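Local atomic coordinates of glycosyl hydrolase family 2, TIM barrel domain protein (Faecalibacterium prausnitzii A2-165, PDB entry 6ED2), a protein that probably hydrolyses beta-glucuronides as a gut bacterial beta-glucuronidase of glycosyl hydrolase family 2. Residues T336-A349 against R606-T620. Numbering follows the deposited sequence.
Sequences TVKRDFELMKWIGA and RQPKDAAYLFRKRWT
Arg-616 reaches across to Trp-346 and lays its outer half, from CD onward, on the indole. Its CB touches Ile-347 CG1 at 3.9 Å, and CG comes within 3.8 Å of Trp-346 O. The chain runs extended from there, with CG anti to the backbone N (chi1 175°), which carries CD over the six-membered ring of the indole in a CH-pi contact. NE then donates to Trp-346 O at 3.0 Å, from above the carbonyl plane. CZ lies over the five-membered ring, 3.4 Å from Trp-346 NE1, and at the tip NH2 sits 3.6 Å from the same NE1; the guanidinium stacks with its plane only 4° from the indole's, a cation-pi pair. The indole's CZ2–CH2 edge meanwhile points at the face of Tyr-613, an offset edge-to-face pair. With alanine in place of Trp-346, the Arg-616 guanidinium is likely to lose the surface it stacks on, and Tyr-613 the edge against its face. Next along, Ile-347 fits as a knob among Ala-612, Phe-615, Arg-616 and Trp-619. At the far end Arg-606 meets Asp-340 side-on, NE to OD1 at 2.8 Å and NH2 to OD2, nearly coplanar; Arg-321 also bridges to OD2. Arg-339 NE and NH2 both hold Arg-606 O. Within the TIM barrel domain, the segments of helices 334-347 and 610-621 cross at 57°, axes 9.6 Å apart at closest approach, with Ile-347 and Ala-349 also against Phe-319 of strand 312-320 and Phe-615 against Leu-561 of helix 554-570.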
# COMPACT_ATOMS: atom_id res chain seq x y z
N THR A 336 13.11 16.79 -11.24
CA THR A 336 12.13 15.84 -11.78
C THR A 336 12.34 15.61 -13.27
O THR A 336 12.24 14.48 -13.75
CB THR A 336 10.70 16.35 -11.53
OG1 THR A 336 10.51 16.63 -10.15
CG2 THR A 336 9.70 15.30 -11.97
N VAL A 337 12.67 16.68 -14.01
CA VAL A 337 12.90 16.55 -15.45
C VAL A 337 14.09 15.64 -15.72
O VAL A 337 14.02 14.74 -16.59
CB VAL A 337 13.09 17.94 -16.09
CG1 VAL A 337 13.49 17.79 -17.55
CG2 VAL A 337 11.80 18.78 -15.97
N LYS A 338 15.19 15.84 -15.00
CA LYS A 338 16.36 14.98 -15.17
C LYS A 338 16.00 13.53 -14.86
O LYS A 338 16.31 12.62 -15.64
CB LYS A 338 17.50 15.45 -14.27
CG LYS A 338 18.74 14.55 -14.28
CD LYS A 338 19.53 14.72 -15.56
CE LYS A 338 20.57 13.64 -15.71
NZ LYS A 338 21.32 13.78 -16.98
N ARG A 339 15.35 13.29 -13.72
CA ARG A 339 14.95 11.94 -13.36
C ARG A 339 14.05 11.32 -14.43
O ARG A 339 14.21 10.15 -14.78
CB ARG A 339 14.25 11.97 -11.99
CG ARG A 339 13.57 10.67 -11.59
CD ARG A 339 14.56 9.59 -11.19
NE ARG A 339 13.86 8.44 -10.62
CZ ARG A 339 14.44 7.29 -10.30
NH1 ARG A 339 15.74 7.12 -10.50
NH2 ARG A 339 13.72 6.30 -9.78
N ASP A 340 13.11 12.11 -14.97
CA ASP A 340 12.20 11.56 -15.98
C ASP A 340 12.96 11.11 -17.23
O ASP A 340 12.71 10.02 -17.76
CB ASP A 340 11.11 12.59 -16.33
CG ASP A 340 10.11 12.82 -15.18
OD1 ASP A 340 10.22 12.14 -14.13
OD2 ASP A 340 9.19 13.67 -15.32
N PHE A 341 13.92 11.92 -17.68
CA PHE A 341 14.74 11.49 -18.81
C PHE A 341 15.60 10.27 -18.47
O PHE A 341 15.74 9.36 -19.30
CB PHE A 341 15.58 12.66 -19.32
CG PHE A 341 14.81 13.55 -20.28
CD1 PHE A 341 14.84 13.31 -21.65
CD2 PHE A 341 14.02 14.59 -19.79
CE1 PHE A 341 14.12 14.12 -22.53
CE2 PHE A 341 13.29 15.40 -20.67
CZ PHE A 341 13.34 15.16 -22.04
N GLU A 342 16.18 10.22 -17.26
CA GLU A 342 16.91 9.02 -16.87
C GLU A 342 16.01 7.79 -16.92
O GLU A 342 16.45 6.71 -17.35
CB GLU A 342 17.53 9.20 -15.47
CG GLU A 342 18.65 10.24 -15.40
CD GLU A 342 19.73 10.01 -16.47
OE1 GLU A 342 20.54 9.06 -16.32
OE2 GLU A 342 19.76 10.77 -17.47
N LEU A 343 14.76 7.93 -16.48
CA LEU A 343 13.80 6.83 -16.57
C LEU A 343 13.43 6.51 -18.02
O LEU A 343 13.33 5.33 -18.39
CB LEU A 343 12.53 7.18 -15.79
CG LEU A 343 12.65 7.28 -14.26
CD1 LEU A 343 11.35 7.81 -13.67
CD2 LEU A 343 13.00 5.91 -13.68
N MET A 344 13.22 7.52 -18.85
CA MET A 344 12.88 7.23 -20.24
C MET A 344 14.05 6.59 -20.97
O MET A 344 13.85 5.71 -21.81
CB MET A 344 12.40 8.49 -20.95
CG MET A 344 11.04 8.98 -20.46
SD MET A 344 10.35 10.31 -21.47
CE MET A 344 11.60 11.60 -21.37
N LYS A 345 15.29 6.98 -20.63
CA LYS A 345 16.44 6.28 -21.20
C LYS A 345 16.52 4.85 -20.69
O LYS A 345 16.76 3.91 -21.46
CB LYS A 345 17.73 7.03 -20.89
CG LYS A 345 17.84 8.37 -21.61
CD LYS A 345 18.68 9.37 -20.83
CE LYS A 345 20.15 8.99 -20.83
NZ LYS A 345 20.97 10.00 -20.07
N TRP A 346 16.31 4.66 -19.39
CA TRP A 346 16.39 3.31 -18.83
C TRP A 346 15.38 2.39 -19.49
O TRP A 346 15.69 1.24 -19.81
CB TRP A 346 16.16 3.40 -17.32
CG TRP A 346 16.02 2.12 -16.59
CD1 TRP A 346 17.04 1.34 -16.10
CD2 TRP A 346 14.80 1.46 -16.22
NE1 TRP A 346 16.52 0.24 -15.46
CE2 TRP A 346 15.15 0.29 -15.51
CE3 TRP A 346 13.44 1.74 -16.44
CZ2 TRP A 346 14.19 -0.60 -15.01
CZ3 TRP A 346 12.49 0.86 -15.93
CH2 TRP A 346 12.87 -0.30 -15.23
N ILE A 347 14.16 2.88 -19.72
CA ILE A 347 13.12 2.00 -20.26
C ILE A 347 13.21 1.79 -21.77
O ILE A 347 12.54 0.89 -22.29
CB ILE A 347 11.74 2.55 -19.85
CG1 ILE A 347 10.71 1.41 -19.84
CG2 ILE A 347 11.34 3.70 -20.73
CD1 ILE A 347 9.41 1.80 -19.20
N GLY A 348 14.04 2.55 -22.48
CA GLY A 348 14.17 2.36 -23.92
C GLY A 348 13.23 3.19 -24.77
O GLY A 348 13.10 2.91 -25.97
N ALA A 349 12.57 4.18 -24.20
CA ALA A 349 11.75 5.09 -24.98
C ALA A 349 12.63 5.92 -25.92
O ALA A 349 13.78 6.22 -25.62
CB ALA A 349 10.94 6.00 -24.04
N ARG A 606 8.01 8.72 -9.30
CA ARG A 606 9.02 8.40 -10.30
C ARG A 606 9.74 7.10 -9.98
O ARG A 606 10.95 6.98 -10.16
CB ARG A 606 10.01 9.54 -10.48
CG ARG A 606 9.62 10.50 -11.57
CD ARG A 606 8.22 11.07 -11.41
NE ARG A 606 7.96 12.08 -12.43
CZ ARG A 606 6.82 12.75 -12.57
NH1 ARG A 606 5.80 12.53 -11.74
NH2 ARG A 606 6.70 13.65 -13.54
N GLN A 607 8.98 6.11 -9.52
CA GLN A 607 9.52 4.76 -9.40
C GLN A 607 8.74 3.82 -10.31
O GLN A 607 7.56 4.05 -10.59
CB GLN A 607 9.46 4.26 -7.95
CG GLN A 607 10.18 5.14 -6.98
CD GLN A 607 11.69 5.21 -7.23
OE1 GLN A 607 12.26 4.37 -7.94
NE2 GLN A 607 12.33 6.22 -6.63
N PRO A 608 9.36 2.74 -10.78
CA PRO A 608 8.67 1.87 -11.75
C PRO A 608 7.52 1.10 -11.11
O PRO A 608 7.58 0.69 -9.95
CB PRO A 608 9.77 0.92 -12.23
CG PRO A 608 10.77 0.93 -11.16
CD PRO A 608 10.74 2.30 -10.54
N LYS A 609 6.46 0.92 -11.89
CA LYS A 609 5.49 -0.13 -11.64
C LYS A 609 5.88 -1.35 -12.45
O LYS A 609 6.81 -1.32 -13.26
CB LYS A 609 4.07 0.32 -11.99
CG LYS A 609 3.56 1.54 -11.22
CD LYS A 609 2.03 1.65 -11.47
CE LYS A 609 1.60 3.06 -11.62
NZ LYS A 609 0.18 3.14 -12.12
N ASP A 610 5.15 -2.45 -12.23
CA ASP A 610 5.53 -3.70 -12.89
C ASP A 610 5.53 -3.54 -14.42
O ASP A 610 6.40 -4.10 -15.10
CB ASP A 610 4.62 -4.86 -12.39
CG ASP A 610 4.85 -5.23 -10.86
OD1 ASP A 610 5.93 -4.95 -10.28
OD2 ASP A 610 3.98 -5.85 -10.20
N ALA A 611 4.62 -2.73 -14.97
CA ALA A 611 4.57 -2.55 -16.43
C ALA A 611 5.84 -1.91 -16.99
O ALA A 611 6.14 -2.12 -18.18
CB ALA A 611 3.36 -1.71 -16.82
N ALA A 612 6.59 -1.15 -16.19
CA ALA A 612 7.84 -0.57 -16.68
C ALA A 612 8.81 -1.65 -17.14
O ALA A 612 9.58 -1.42 -18.08
CB ALA A 612 8.49 0.32 -15.62
N TYR A 613 8.79 -2.82 -16.49
CA TYR A 613 9.69 -3.90 -16.87
C TYR A 613 9.23 -4.61 -18.15
O TYR A 613 10.06 -5.03 -18.97
CB TYR A 613 9.84 -4.87 -15.69
CG TYR A 613 10.60 -4.19 -14.57
CD1 TYR A 613 12.00 -4.08 -14.61
CD2 TYR A 613 9.93 -3.59 -13.51
CE1 TYR A 613 12.70 -3.41 -13.61
CE2 TYR A 613 10.62 -2.92 -12.52
CZ TYR A 613 12.00 -2.84 -12.57
OH TYR A 613 12.68 -2.17 -11.57
N LEU A 614 7.91 -4.73 -18.35
CA LEU A 614 7.43 -5.23 -19.64
C LEU A 614 7.90 -4.32 -20.77
O LEU A 614 8.45 -4.79 -21.77
CB LEU A 614 5.91 -5.34 -19.61
CG LEU A 614 5.17 -5.91 -20.83
CD1 LEU A 614 3.80 -6.45 -20.41
CD2 LEU A 614 5.00 -4.84 -21.90
N PHE A 615 7.73 -3.00 -20.62
CA PHE A 615 8.09 -2.09 -21.70
C PHE A 615 9.59 -2.05 -21.91
O PHE A 615 10.06 -1.96 -23.05
CB PHE A 615 7.56 -0.69 -21.43
CG PHE A 615 6.14 -0.48 -21.89
CD1 PHE A 615 5.82 -0.50 -23.24
CD2 PHE A 615 5.12 -0.30 -20.96
CE1 PHE A 615 4.50 -0.31 -23.67
CE2 PHE A 615 3.79 -0.10 -21.38
CZ PHE A 615 3.49 -0.12 -22.73
N ARG A 616 10.37 -2.11 -20.82
CA ARG A 616 11.82 -2.06 -20.95
C ARG A 616 12.33 -3.24 -21.78
O ARG A 616 13.17 -3.07 -22.67
CB ARG A 616 12.49 -2.06 -19.57
CG ARG A 616 14.00 -2.13 -19.64
CD ARG A 616 14.63 -1.84 -18.29
NE ARG A 616 16.01 -1.39 -18.43
CZ ARG A 616 17.06 -2.03 -17.93
NH1 ARG A 616 16.90 -3.16 -17.24
NH2 ARG A 616 18.28 -1.54 -18.11
N LYS A 617 11.85 -4.44 -21.47
CA LYS A 617 12.27 -5.60 -22.25
C LYS A 617 11.82 -5.47 -23.70
O LYS A 617 12.60 -5.75 -24.63
CB LYS A 617 11.72 -6.88 -21.63
CG LYS A 617 12.02 -8.12 -22.49
CD LYS A 617 11.70 -9.43 -21.75
CE LYS A 617 11.61 -10.65 -22.68
NZ LYS A 617 10.81 -11.76 -22.07
N ARG A 618 10.59 -5.03 -23.93
CA ARG A 618 10.10 -4.90 -25.29
C ARG A 618 10.84 -3.80 -26.05
O ARG A 618 11.36 -4.04 -27.15
CB ARG A 618 8.58 -4.63 -25.29
CG ARG A 618 7.99 -4.36 -26.67
CD ARG A 618 6.46 -4.20 -26.60
NE ARG A 618 5.92 -3.60 -27.80
CZ ARG A 618 5.57 -4.29 -28.89
NH1 ARG A 618 5.72 -5.62 -28.92
NH2 ARG A 618 5.08 -3.66 -29.96
N TRP A 619 10.91 -2.60 -25.47
CA TRP A 619 11.40 -1.45 -26.22
C TRP A 619 12.89 -1.54 -26.50
O TRP A 619 13.35 -1.04 -27.53
CB TRP A 619 11.08 -0.16 -25.46
CG TRP A 619 9.66 0.26 -25.60
CD1 TRP A 619 8.73 -0.25 -26.47
CD2 TRP A 619 9.00 1.29 -24.86
NE1 TRP A 619 7.52 0.40 -26.31
CE2 TRP A 619 7.67 1.35 -25.33
CE3 TRP A 619 9.40 2.17 -23.84
CZ2 TRP A 619 6.74 2.26 -24.82
CZ3 TRP A 619 8.47 3.06 -23.34
CH2 TRP A 619 7.16 3.09 -23.82
N THR A 620 13.67 -2.15 -25.60
CA THR A 620 15.09 -2.35 -25.84
C THR A 620 15.37 -3.58 -26.70
O THR A 620 16.49 -3.72 -27.19
CB THR A 620 15.87 -2.48 -24.52
OG1 THR A 620 15.46 -3.68 -23.85
CG2 THR A 620 15.63 -1.26 -23.62